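Local coordinates for metallo-beta-lactamase FIM-1 (Pseudomonas aeruginosa, PDB 6V3Q), which probably hydrolyses the beta-lactam ring of antibiotics to a substituted beta-amino acid, as a zinc-dependent class B beta-lactamase of the metallo-beta-lactamase superfamily, at residues L39-G44 with H134-F139; Q61-S66 with A91-Q96; A188-A193 with L217-A222; Q200-S205 with A210-F215. All coordinates share one frame; numbering follows the deposited sequence.

Contact 1: L39-G44 with H134-F139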
# COMPACT_ATOMS: atom_id res chain seq x y z
N LEU A 39 14.69 -12.11 7.34
CA LEU A 39 16.13 -12.28 7.21
C LEU A 39 16.44 -13.68 6.70
O LEU A 39 15.72 -14.64 6.97
CB LEU A 39 16.87 -12.05 8.53
CG LEU A 39 16.94 -10.65 9.14
CD1 LEU A 39 17.64 -10.69 10.49
CD2 LEU A 39 17.65 -9.68 8.20
N ILE A 40 17.53 -13.77 5.94
CA ILE A 40 18.20 -15.03 5.65
C ILE A 40 19.62 -14.91 6.17
O ILE A 40 20.37 -14.02 5.74
CB ILE A 40 18.19 -15.37 4.15
CG1 ILE A 40 16.75 -15.43 3.63
CG2 ILE A 40 18.88 -16.71 3.91
CD1 ILE A 40 16.45 -14.40 2.55
N VAL A 41 20.00 -15.79 7.09
CA VAL A 41 21.29 -15.73 7.77
C VAL A 41 22.09 -16.97 7.38
O VAL A 41 21.66 -18.10 7.65
CB VAL A 41 21.14 -15.64 9.29
CG1 VAL A 41 22.51 -15.60 9.95
CG2 VAL A 41 20.33 -14.41 9.66
N GLU A 42 23.24 -16.75 6.76
CA GLU A 42 24.11 -17.85 6.37
C GLU A 42 24.69 -18.55 7.60
O GLU A 42 24.99 -17.92 8.62
CB GLU A 42 25.25 -17.34 5.48
CG GLU A 42 24.78 -16.61 4.24
CD GLU A 42 25.93 -16.06 3.43
OE1 GLU A 42 27.06 -16.56 3.57
OE2 GLU A 42 25.70 -15.11 2.65
N LYS A 43 24.83 -19.87 7.49
CA LYS A 43 25.40 -20.68 8.57
C LYS A 43 26.11 -21.87 7.91
O LYS A 43 25.49 -22.90 7.65
CB LYS A 43 24.33 -21.13 9.56
CG LYS A 43 24.81 -22.10 10.63
CD LYS A 43 23.87 -22.08 11.82
CE LYS A 43 23.94 -23.37 12.63
NZ LYS A 43 22.90 -24.34 12.19
N GLY A 44 27.40 -21.70 7.66
CA GLY A 44 28.16 -22.70 6.94
C GLY A 44 27.67 -22.86 5.52
O GLY A 44 27.64 -21.89 4.75
N HIS A 134 21.98 -20.57 16.82
CA HIS A 134 23.21 -19.79 16.84
C HIS A 134 23.77 -19.68 15.42
O HIS A 134 23.76 -20.67 14.68
CB HIS A 134 24.23 -20.44 17.78
CG HIS A 134 25.41 -19.56 18.09
ND1 HIS A 134 26.57 -19.58 17.35
CD2 HIS A 134 25.60 -18.65 19.07
CE1 HIS A 134 27.43 -18.71 17.86
NE2 HIS A 134 26.86 -18.13 18.90
N PRO A 135 24.27 -18.50 15.00
CA PRO A 135 24.58 -17.33 15.82
C PRO A 135 23.42 -16.39 16.15
O PRO A 135 23.67 -15.37 16.78
CB PRO A 135 25.61 -16.59 14.96
CG PRO A 135 25.36 -17.04 13.54
CD PRO A 135 24.41 -18.21 13.57
N LEU A 136 22.20 -16.72 15.75
CA LEU A 136 21.06 -15.92 16.18
C LEU A 136 20.89 -16.05 17.69
O LEU A 136 21.05 -17.14 18.25
CB LEU A 136 19.77 -16.35 15.48
CG LEU A 136 19.62 -16.57 13.97
CD1 LEU A 136 18.15 -16.76 13.61
CD2 LEU A 136 20.22 -15.44 13.14
N VAL A 137 20.57 -14.94 18.34
CA VAL A 137 20.02 -14.97 19.69
C VAL A 137 18.54 -14.66 19.58
O VAL A 137 18.15 -13.57 19.15
CB VAL A 137 20.73 -13.98 20.63
CG1 VAL A 137 20.00 -13.92 21.97
CG2 VAL A 137 22.17 -14.40 20.85
N ILE A 138 17.71 -15.64 19.92
CA ILE A 138 16.26 -15.46 19.93
C ILE A 138 15.86 -15.04 21.33
O ILE A 138 16.13 -15.75 22.31
CB ILE A 138 15.54 -16.74 19.50
CG1 ILE A 138 15.98 -17.15 18.09
CG2 ILE A 138 14.03 -16.54 19.55
CD1 ILE A 138 15.61 -18.56 17.71
N PHE A 139 15.21 -13.88 21.44
CA PHE A 139 14.93 -13.24 22.71
C PHE A 139 13.44 -13.00 22.85
O PHE A 139 12.77 -12.59 21.89
CB PHE A 139 15.70 -11.92 22.82
CG PHE A 139 15.48 -11.18 24.11
CD1 PHE A 139 15.99 -11.67 25.30
CD2 PHE A 139 14.77 -9.99 24.13
CE1 PHE A 139 15.79 -10.99 26.50
CE2 PHE A 139 14.57 -9.31 25.32
CZ PHE A 139 15.08 -9.81 26.50

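Contact 2: Q61-S66 with A91-Q96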
# COMPACT_ATOMS: atom_id res chain seq x y z
N GLN A 61 9.55 -18.60 -3.27
CA GLN A 61 10.61 -17.84 -3.92
C GLN A 61 11.85 -17.76 -3.04
O GLN A 61 12.97 -17.90 -3.53
CB GLN A 61 10.11 -16.44 -4.28
CG GLN A 61 9.09 -16.39 -5.40
CD GLN A 61 8.53 -15.00 -5.60
OE1 GLN A 61 9.27 -14.03 -5.73
NE2 GLN A 61 7.21 -14.89 -5.62
N ILE A 62 11.65 -17.52 -1.74
CA ILE A 62 12.78 -17.39 -0.83
C ILE A 62 13.55 -18.71 -0.75
O ILE A 62 14.79 -18.72 -0.77
CB ILE A 62 12.29 -16.94 0.56
CG1 ILE A 62 11.55 -15.60 0.46
CG2 ILE A 62 13.46 -16.85 1.54
CD1 ILE A 62 10.90 -15.17 1.75
N ILE A 63 12.83 -19.83 -0.66
CA ILE A 63 13.46 -21.14 -0.65
C ILE A 63 14.28 -21.35 -1.91
O ILE A 63 15.44 -21.77 -1.87
CB ILE A 63 12.40 -22.24 -0.48
CG1 ILE A 63 11.75 -22.17 0.90
CG2 ILE A 63 13.01 -23.62 -0.74
CD1 ILE A 63 10.53 -23.06 1.03
N GLU A 64 13.69 -21.04 -3.07
CA GLU A 64 14.37 -21.27 -4.34
C GLU A 64 15.57 -20.35 -4.49
O GLU A 64 16.62 -20.76 -5.00
CB GLU A 64 13.39 -21.07 -5.49
CG GLU A 64 13.46 -22.14 -6.58
CD GLU A 64 13.07 -23.53 -6.08
OE1 GLU A 64 13.30 -24.51 -6.82
OE2 GLU A 64 12.53 -23.65 -4.96
N TRP A 65 15.44 -19.09 -4.04
CA TRP A 65 16.56 -18.16 -4.11
C TRP A 65 17.72 -18.62 -3.23
O TRP A 65 18.89 -18.47 -3.60
CB TRP A 65 16.10 -16.76 -3.70
CG TRP A 65 17.22 -15.78 -3.54
CD1 TRP A 65 17.74 -14.96 -4.50
CD2 TRP A 65 17.95 -15.50 -2.34
NE1 TRP A 65 18.75 -14.19 -3.98
CE2 TRP A 65 18.90 -14.51 -2.65
CE3 TRP A 65 17.90 -16.00 -1.03
CZ2 TRP A 65 19.79 -14.00 -1.70
CZ3 TRP A 65 18.78 -15.50 -0.10
CH2 TRP A 65 19.72 -14.51 -0.44
N SER A 66 17.41 -19.19 -2.06
CA SER A 66 18.47 -19.66 -1.17
C SER A 66 19.22 -20.84 -1.76
O SER A 66 20.39 -21.06 -1.43
CB SER A 66 17.88 -20.04 0.19
OG SER A 66 17.24 -21.30 0.13
N ALA A 91 3.64 -23.56 5.87
CA ALA A 91 3.36 -24.85 5.25
C ALA A 91 4.35 -25.16 4.13
O ALA A 91 4.79 -26.30 3.96
CB ALA A 91 1.93 -24.89 4.72
N ALA A 92 4.73 -24.14 3.35
CA ALA A 92 5.69 -24.35 2.27
C ALA A 92 7.05 -24.76 2.82
O ALA A 92 7.78 -25.52 2.17
CB ALA A 92 5.81 -23.09 1.42
N LEU A 93 7.41 -24.27 4.01
CA LEU A 93 8.68 -24.66 4.62
C LEU A 93 8.62 -26.10 5.12
O LEU A 93 9.52 -26.90 4.85
CB LEU A 93 9.03 -23.70 5.75
CG LEU A 93 9.17 -22.23 5.37
CD1 LEU A 93 9.24 -21.35 6.61
CD2 LEU A 93 10.40 -22.01 4.51
N ARG A 94 7.56 -26.45 5.85
CA ARG A 94 7.44 -27.80 6.40
C ARG A 94 7.28 -28.84 5.30
O ARG A 94 7.65 -30.01 5.49
CB ARG A 94 6.28 -27.86 7.38
CG ARG A 94 6.41 -26.87 8.53
CD ARG A 94 5.29 -27.04 9.55
NE ARG A 94 5.39 -28.31 10.27
CZ ARG A 94 4.60 -28.66 11.28
NH1 ARG A 94 3.65 -27.84 11.70
NH2 ARG A 94 4.76 -29.84 11.87
N GLN A 95 6.72 -28.45 4.15
CA GLN A 95 6.69 -29.35 3.00
C GLN A 95 8.10 -29.66 2.50
O GLN A 95 8.40 -30.80 2.12
CB GLN A 95 5.85 -28.73 1.88
CG GLN A 95 6.27 -29.15 0.47
CD GLN A 95 5.46 -28.47 -0.61
OE1 GLN A 95 4.94 -27.37 -0.42
NE2 GLN A 95 5.35 -29.12 -1.76
N GLN A 96 8.98 -28.66 2.51
CA GLN A 96 10.35 -28.80 2.05
C GLN A 96 11.27 -29.41 3.10
O GLN A 96 12.48 -29.50 2.87
CB GLN A 96 10.90 -27.44 1.61
CG GLN A 96 10.30 -26.92 0.31
CD GLN A 96 10.88 -27.61 -0.91
OE1 GLN A 96 12.02 -27.36 -1.29
NE2 GLN A 96 10.09 -28.48 -1.53

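Contact 3: A188-A193 with L217-A222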
# COMPACT_ATOMS: atom_id res chain seq x y z
N ALA A 188 8.64 -3.97 26.71
CA ALA A 188 9.24 -4.95 25.82
C ALA A 188 10.28 -4.31 24.90
O ALA A 188 11.34 -4.88 24.67
CB ALA A 188 8.16 -5.65 25.00
N VAL A 189 9.98 -3.12 24.38
CA VAL A 189 10.93 -2.42 23.51
C VAL A 189 12.21 -2.11 24.28
O VAL A 189 13.32 -2.37 23.80
CB VAL A 189 10.30 -1.14 22.94
CG1 VAL A 189 11.32 -0.36 22.14
CG2 VAL A 189 9.10 -1.49 22.08
N LEU A 190 12.07 -1.58 25.50
CA LEU A 190 13.25 -1.26 26.31
C LEU A 190 14.02 -2.50 26.72
O LEU A 190 15.24 -2.44 26.91
CB LEU A 190 12.83 -0.46 27.54
CG LEU A 190 12.21 0.91 27.28
CD1 LEU A 190 11.97 1.66 28.58
CD2 LEU A 190 13.09 1.72 26.33
N ALA A 191 13.33 -3.64 26.87
CA ALA A 191 14.02 -4.88 27.19
C ALA A 191 14.89 -5.34 26.03
O ALA A 191 15.98 -5.90 26.25
CB ALA A 191 13.01 -5.96 27.57
N VAL A 192 14.43 -5.13 24.80
CA VAL A 192 15.24 -5.48 23.64
C VAL A 192 16.45 -4.56 23.55
O VAL A 192 17.58 -5.02 23.31
CB VAL A 192 14.39 -5.41 22.35
CG1 VAL A 192 15.25 -5.68 21.12
CG2 VAL A 192 13.23 -6.39 22.43
N ALA A 193 16.24 -3.26 23.73
CA ALA A 193 17.34 -2.30 23.66
C ALA A 193 18.40 -2.59 24.71
O ALA A 193 19.59 -2.35 24.48
CB ALA A 193 16.81 -0.88 23.82
N LEU A 217 11.60 5.86 19.10
CA LEU A 217 10.32 6.14 18.45
C LEU A 217 9.22 5.22 18.97
O LEU A 217 8.13 5.68 19.33
CB LEU A 217 10.47 5.99 16.93
CG LEU A 217 9.19 6.12 16.11
CD1 LEU A 217 8.50 7.44 16.43
CD2 LEU A 217 9.48 6.01 14.62
N THR A 218 9.49 3.91 19.03
CA THR A 218 8.47 2.97 19.46
C THR A 218 8.16 3.12 20.94
O THR A 218 6.99 3.02 21.35
CB THR A 218 8.91 1.53 19.16
OG1 THR A 218 9.35 1.44 17.80
CG2 THR A 218 7.75 0.57 19.37
N ALA A 219 9.19 3.35 21.76
CA ALA A 219 8.97 3.52 23.19
C ALA A 219 8.05 4.70 23.47
O ALA A 219 7.14 4.62 24.29
CB ALA A 219 10.32 3.72 23.90
N GLN A 220 8.27 5.81 22.76
CA GLN A 220 7.49 7.02 23.01
C GLN A 220 6.08 6.90 22.44
O GLN A 220 5.12 7.39 23.04
CB GLN A 220 8.21 8.23 22.43
CG GLN A 220 9.48 8.59 23.19
CD GLN A 220 10.34 9.61 22.48
OE1 GLN A 220 10.18 9.85 21.28
NE2 GLN A 220 11.26 10.23 23.21
N LEU A 221 5.94 6.25 21.28
CA LEU A 221 4.62 5.99 20.73
C LEU A 221 3.82 5.05 21.62
O LEU A 221 2.60 5.20 21.75
CB LEU A 221 4.74 5.42 19.31
CG LEU A 221 4.95 6.42 18.17
CD1 LEU A 221 5.22 5.70 16.85
CD2 LEU A 221 3.74 7.33 18.05
N ALA A 222 4.48 4.06 22.23
CA ALA A 222 3.78 3.13 23.11
C ALA A 222 3.45 3.78 24.46
O ALA A 222 2.39 3.52 25.03
CB ALA A 222 4.62 1.87 23.32

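Contact 4: Q200-S205 with A210-F215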
# COMPACT_ATOMS: atom_id res chain seq x y z
N GLN A 200 23.70 -1.48 16.46
CA GLN A 200 23.42 -0.20 15.84
C GLN A 200 22.50 -0.31 14.63
O GLN A 200 21.96 0.71 14.19
CB GLN A 200 24.73 0.49 15.42
CG GLN A 200 25.63 0.88 16.58
CD GLN A 200 24.91 1.75 17.60
OE1 GLN A 200 24.26 2.73 17.25
NE2 GLN A 200 25.02 1.37 18.87
N GLN A 201 22.31 -1.50 14.09
CA GLN A 201 21.46 -1.73 12.92
C GLN A 201 20.18 -2.42 13.39
O GLN A 201 20.20 -3.59 13.78
CB GLN A 201 22.19 -2.56 11.87
CG GLN A 201 23.39 -1.84 11.26
CD GLN A 201 24.22 -2.73 10.36
OE1 GLN A 201 24.94 -3.61 10.84
NE2 GLN A 201 24.13 -2.51 9.06
N ILE A 202 19.06 -1.69 13.33
CA ILE A 202 17.77 -2.15 13.82
C ILE A 202 16.84 -2.30 12.63
O ILE A 202 16.65 -1.35 11.86
CB ILE A 202 17.19 -1.18 14.86
CG1 ILE A 202 18.23 -0.86 15.93
CG2 ILE A 202 15.94 -1.77 15.50
CD1 ILE A 202 18.75 -2.08 16.67
N ILE A 203 16.25 -3.48 12.48
CA ILE A 203 15.42 -3.81 11.33
C ILE A 203 13.98 -3.98 11.81
O ILE A 203 13.68 -4.93 12.55
CB ILE A 203 15.92 -5.07 10.62
CG1 ILE A 203 17.37 -4.90 10.17
CG2 ILE A 203 15.02 -5.41 9.43
CD1 ILE A 203 17.96 -6.12 9.49
N PRO A 204 13.06 -3.11 11.42
CA PRO A 204 11.64 -3.33 11.70
C PRO A 204 11.03 -4.22 10.62
O PRO A 204 11.69 -4.63 9.67
CB PRO A 204 11.05 -1.91 11.67
CG PRO A 204 11.90 -1.22 10.65
CD PRO A 204 13.29 -1.81 10.75
N SER A 205 9.74 -4.51 10.78
CA SER A 205 9.06 -5.37 9.81
C SER A 205 8.73 -4.62 8.53
O SER A 205 8.68 -5.24 7.46
CB SER A 205 7.79 -5.95 10.42
OG SER A 205 8.08 -7.10 11.18
N ALA A 210 17.19 0.92 10.09
CA ALA A 210 17.67 2.18 10.64
C ALA A 210 18.47 1.88 11.90
O ALA A 210 18.92 0.75 12.12
CB ALA A 210 16.50 3.15 10.89
N GLY A 211 18.66 2.89 12.75
CA GLY A 211 19.45 2.77 13.95
C GLY A 211 18.61 2.64 15.20
O GLY A 211 17.42 2.31 15.17
N ARG A 212 19.26 2.90 16.34
CA ARG A 212 18.61 2.75 17.64
C ARG A 212 17.54 3.80 17.90
O ARG A 212 16.83 3.69 18.91
CB ARG A 212 19.66 2.78 18.76
CG ARG A 212 20.69 1.67 18.67
CD ARG A 212 21.63 1.67 19.86
NE ARG A 212 20.95 1.35 21.12
CZ ARG A 212 20.67 0.11 21.52
NH1 ARG A 212 20.99 -0.93 20.76
NH2 ARG A 212 20.06 -0.09 22.68
N GLU A 213 17.40 4.81 17.04
CA GLU A 213 16.31 5.77 17.19
C GLU A 213 14.95 5.10 17.01
O GLU A 213 13.94 5.64 17.48
CB GLU A 213 16.46 6.92 16.20
CG GLU A 213 16.31 6.53 14.73
CD GLU A 213 17.55 5.89 14.16
OE1 GLU A 213 18.57 5.80 14.88
OE2 GLU A 213 17.52 5.48 12.98
N LEU A 214 14.90 3.96 16.32
CA LEU A 214 13.66 3.19 16.24
C LEU A 214 13.20 2.73 17.61
O LEU A 214 11.99 2.60 17.85
CB LEU A 214 13.85 1.98 15.31
CG LEU A 214 13.97 2.27 13.81
CD1 LEU A 214 13.81 1.00 13.00
CD2 LEU A 214 12.94 3.31 13.40
N PHE A 215 14.14 2.47 18.52
CA PHE A 215 13.77 2.15 19.90
C PHE A 215 13.10 3.35 20.57
O PHE A 215 12.04 3.21 21.20
CB PHE A 215 15.01 1.73 20.69
CG PHE A 215 15.51 0.36 20.33
CD1 PHE A 215 16.88 0.09 20.31
CD2 PHE A 215 14.63 -0.67 20.03
CE1 PHE A 215 17.35 -1.16 19.98
CE2 PHE A 215 15.10 -1.93 19.71
CZ PHE A 215 16.46 -2.18 19.68
O HOH W 1 21.92 3.71 16.01

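Contact 1: L39-G44 with H134-F139
Val41 and Leu136 meet where strand 33-43 of one sheet passes the approach to strand 137-139 of the other, and the pair illustrates how facing sheets can meet through single methyl groups. The two side chains slide past each other in opposite directions. One methyl, Leu136 CD2, does the touching on its side: it lies against Val41 CG2 at 3.6 Å and remains within 3.9 Å of Val41 CG1, thus resting across the valine fork. Although the CB of Leu136 is not aimed at the other segment, chi1 of -48° sets CG beside the backbone N, and of the two branches it is CD2, not the extended CD1, that turns to the valine.

Nearer the surface, Lys43 lays its aliphatic chain alongside the turn that precedes the leucine. Its CD is 3.2 Å from His134 O and its CE 3.4 Å from the same oxygen, a meeting of methylenes with a carbonyl and not a bond through the ammonium group. The Lys43 CD also approaches Pro135 CD at 4.3 Å, just beyond the cis peptide that joins His134 to the proline. Lys43 is further engaged in a cation-pi interaction with Trp76.

Leu136 also touches Val152 and Leu154 of its own sheet and Ile48 and Val50 of the other. Apolar packing of this kind between facing sheets belongs to the interior of the alpha-beta/beta-alpha sandwich of metallo-beta-lactamases.

Contact 2: Q61-S66 with A91-Q96
Ile63 is the side chain that helix 56-68 presents to Leu93, Ala92 and Gln96 of the neighbouring segment, and it shows how one branched residue can serve three partners. Its CB already heads toward segment 91-96, and there the chain divides. The short branch, CG2, stands anti to the backbone N and comes 3.9 Å from Gln96 OE1, a methyl against an amide oxygen. The longer branch begins at CG1, which lies 3.9 Å from Leu93 CD2, and continues nearly straight (chi2 170°) to the terminal methyl.

At that tip the contacts gather. Ile63 CD1 is 3.6 Å from Leu93 CD2, with the two side chains crossing at a slant, and 3.9 Å from Ala92 O. It also lies 3.9 Å from Gln96 CG. Gln96 folds at chi2 (-77°), turning its amide back over the isoleucine instead of extending it outward.

On the backbone of the same residue, the carbonyl is engaged within its own helix: Ser66 OG donates to Ile63 O over 2.7 Å. The same hydroxyl is hydrogen-bonded to Ile74 N, tying the helix to the start of strand 74-78.

Leu93 also packs on Thr59 of the facing helix and on Ala77 and Phe79, while Ile62 packs on Ile40 and Ile74. The two segments thus meet through Ile63, and helices 56-68 and 90-95 both reach strand 74-78 of the larger sheet.

Contact 3: A188-A193 with L217-A222
Val189 and Leu190, set against Thr218 and Ala219, join the two helices that pack together beside the smaller sheet in this alpha-beta/beta-alpha sandwich. Helices 185-195 and 213-226 run almost antiparallel here: the axes of the short segments make an angle of 160° and approach to 9.5 Å. The backbones come nearest at Val189 and Ala219, and the small alanine is consistent with this spacing.

The closest meeting is between two methyls, Val189 CG2 and Thr218 CG2, 3.7 Å apart on side chains set obliquely to one another. The other valine methyl, CG1, sits over the opposite backbone, 4.3 Å from Ala219 N. One residue further along, Leu190 comes along the flank, its CB not aimed at the other helix, and its CD2 reaches to 4.2 Å from Ala219 CB, toward the more exposed rim of the interface.

Thr218 owes its role to a division of its branches. With chi1 at -50°, CG2 is anti to the backbone N and faces the valine, while OG1 lies beside the backbone N. That hydroxyl is hydrogen-bonded to Leu214 O, one helical turn back, and to Arg167 N in a neighbouring loop.

The chemistry is therefore split: the surface between the helices is apolar and works by the fit of methyl groups, whereas the threonine's polar end is satisfied elsewhere, so a buried hydroxyl is accommodated without a polar partner in the facing helix.

Contact 4: Q200-S205 with A210-F215
Ile202 reaches Phe215 through two successive bends: chi1 of -50° sets CG1 beside the backbone N, and chi2 of -58° folds CD1 over toward the ring. The tip arrives 3.7 Å from Phe215 CE1, the side chains crossing at about a right angle. On the way, Ile202 CG1 passes 3.4 Å from Gly211 O.

The backbone of the same isoleucine holds segment 210-215 in place. Ile202 N donates to Ala210 O over 2.7 Å in a nearly straight bond (170°), and Ala210 N returns a bond of 2.9 Å to Ile202 O. These two bonds form a single antiparallel bridge, while the neighbouring residues Gln201 and Ile203 bond along Gly158 to Gly162, on strand 159-161 and its flanks. Beyond the bridge, Gly211 CA makes a CA-H...O contact with Gln200 O, and Gly211 N is held by Glu213 OE2, which it meets from above the carboxylate plane.

At one end, Pro204 CD packs on Leu214 CD1 at 3.6 Å. At the other, Gln200 NE2, hydrogen-bonded to Glu198 O, crosses the aliphatic part of Arg212, 3.5 Å from its CD. A water links the two residues, donating to Gln200 OE1 and accepting from Arg212 N, each at 2.8 Å. The guanidinium, one face of which is met by Phe215 CE1, spends its N-H groups on Ala193 O, Phe196 O and Ala199 O.

The bridge thus ties the segment leading into helix 213-226 to strand 201-203, Leu214 and Phe215 add apolar contacts, and the backbone carbonyls holding the guanidinium would probably stabilise its charge.

In the fold
Contacts 3 and 4 are neighbours, with centres 11 Å apart and helix 213-226 in common; Ala193 CB packs on Phe215 CD1 at 3.6 Å. Contact 1 lies between the two halves of the fold: Ile40 CD1 touches Trp65 CZ3 of contact 2 at 3.7 Å, Leu39 CD2 meets Ile203 CD1 of contact 4 at 3.8 Å, and Phe139 CE2 lies 3.8 Å from Ala191 O of contact 3. Contacts 2 and 3 lie on opposite sides of the chain's centre, their own centres 33 Å apart. The zinc is about 12 Å from the side chain of Pro204 in contact 4 and about 13 Å from that of Thr218 in contact 3. From contact 4, Ser205 reaches the oxidised cysteine at position 164.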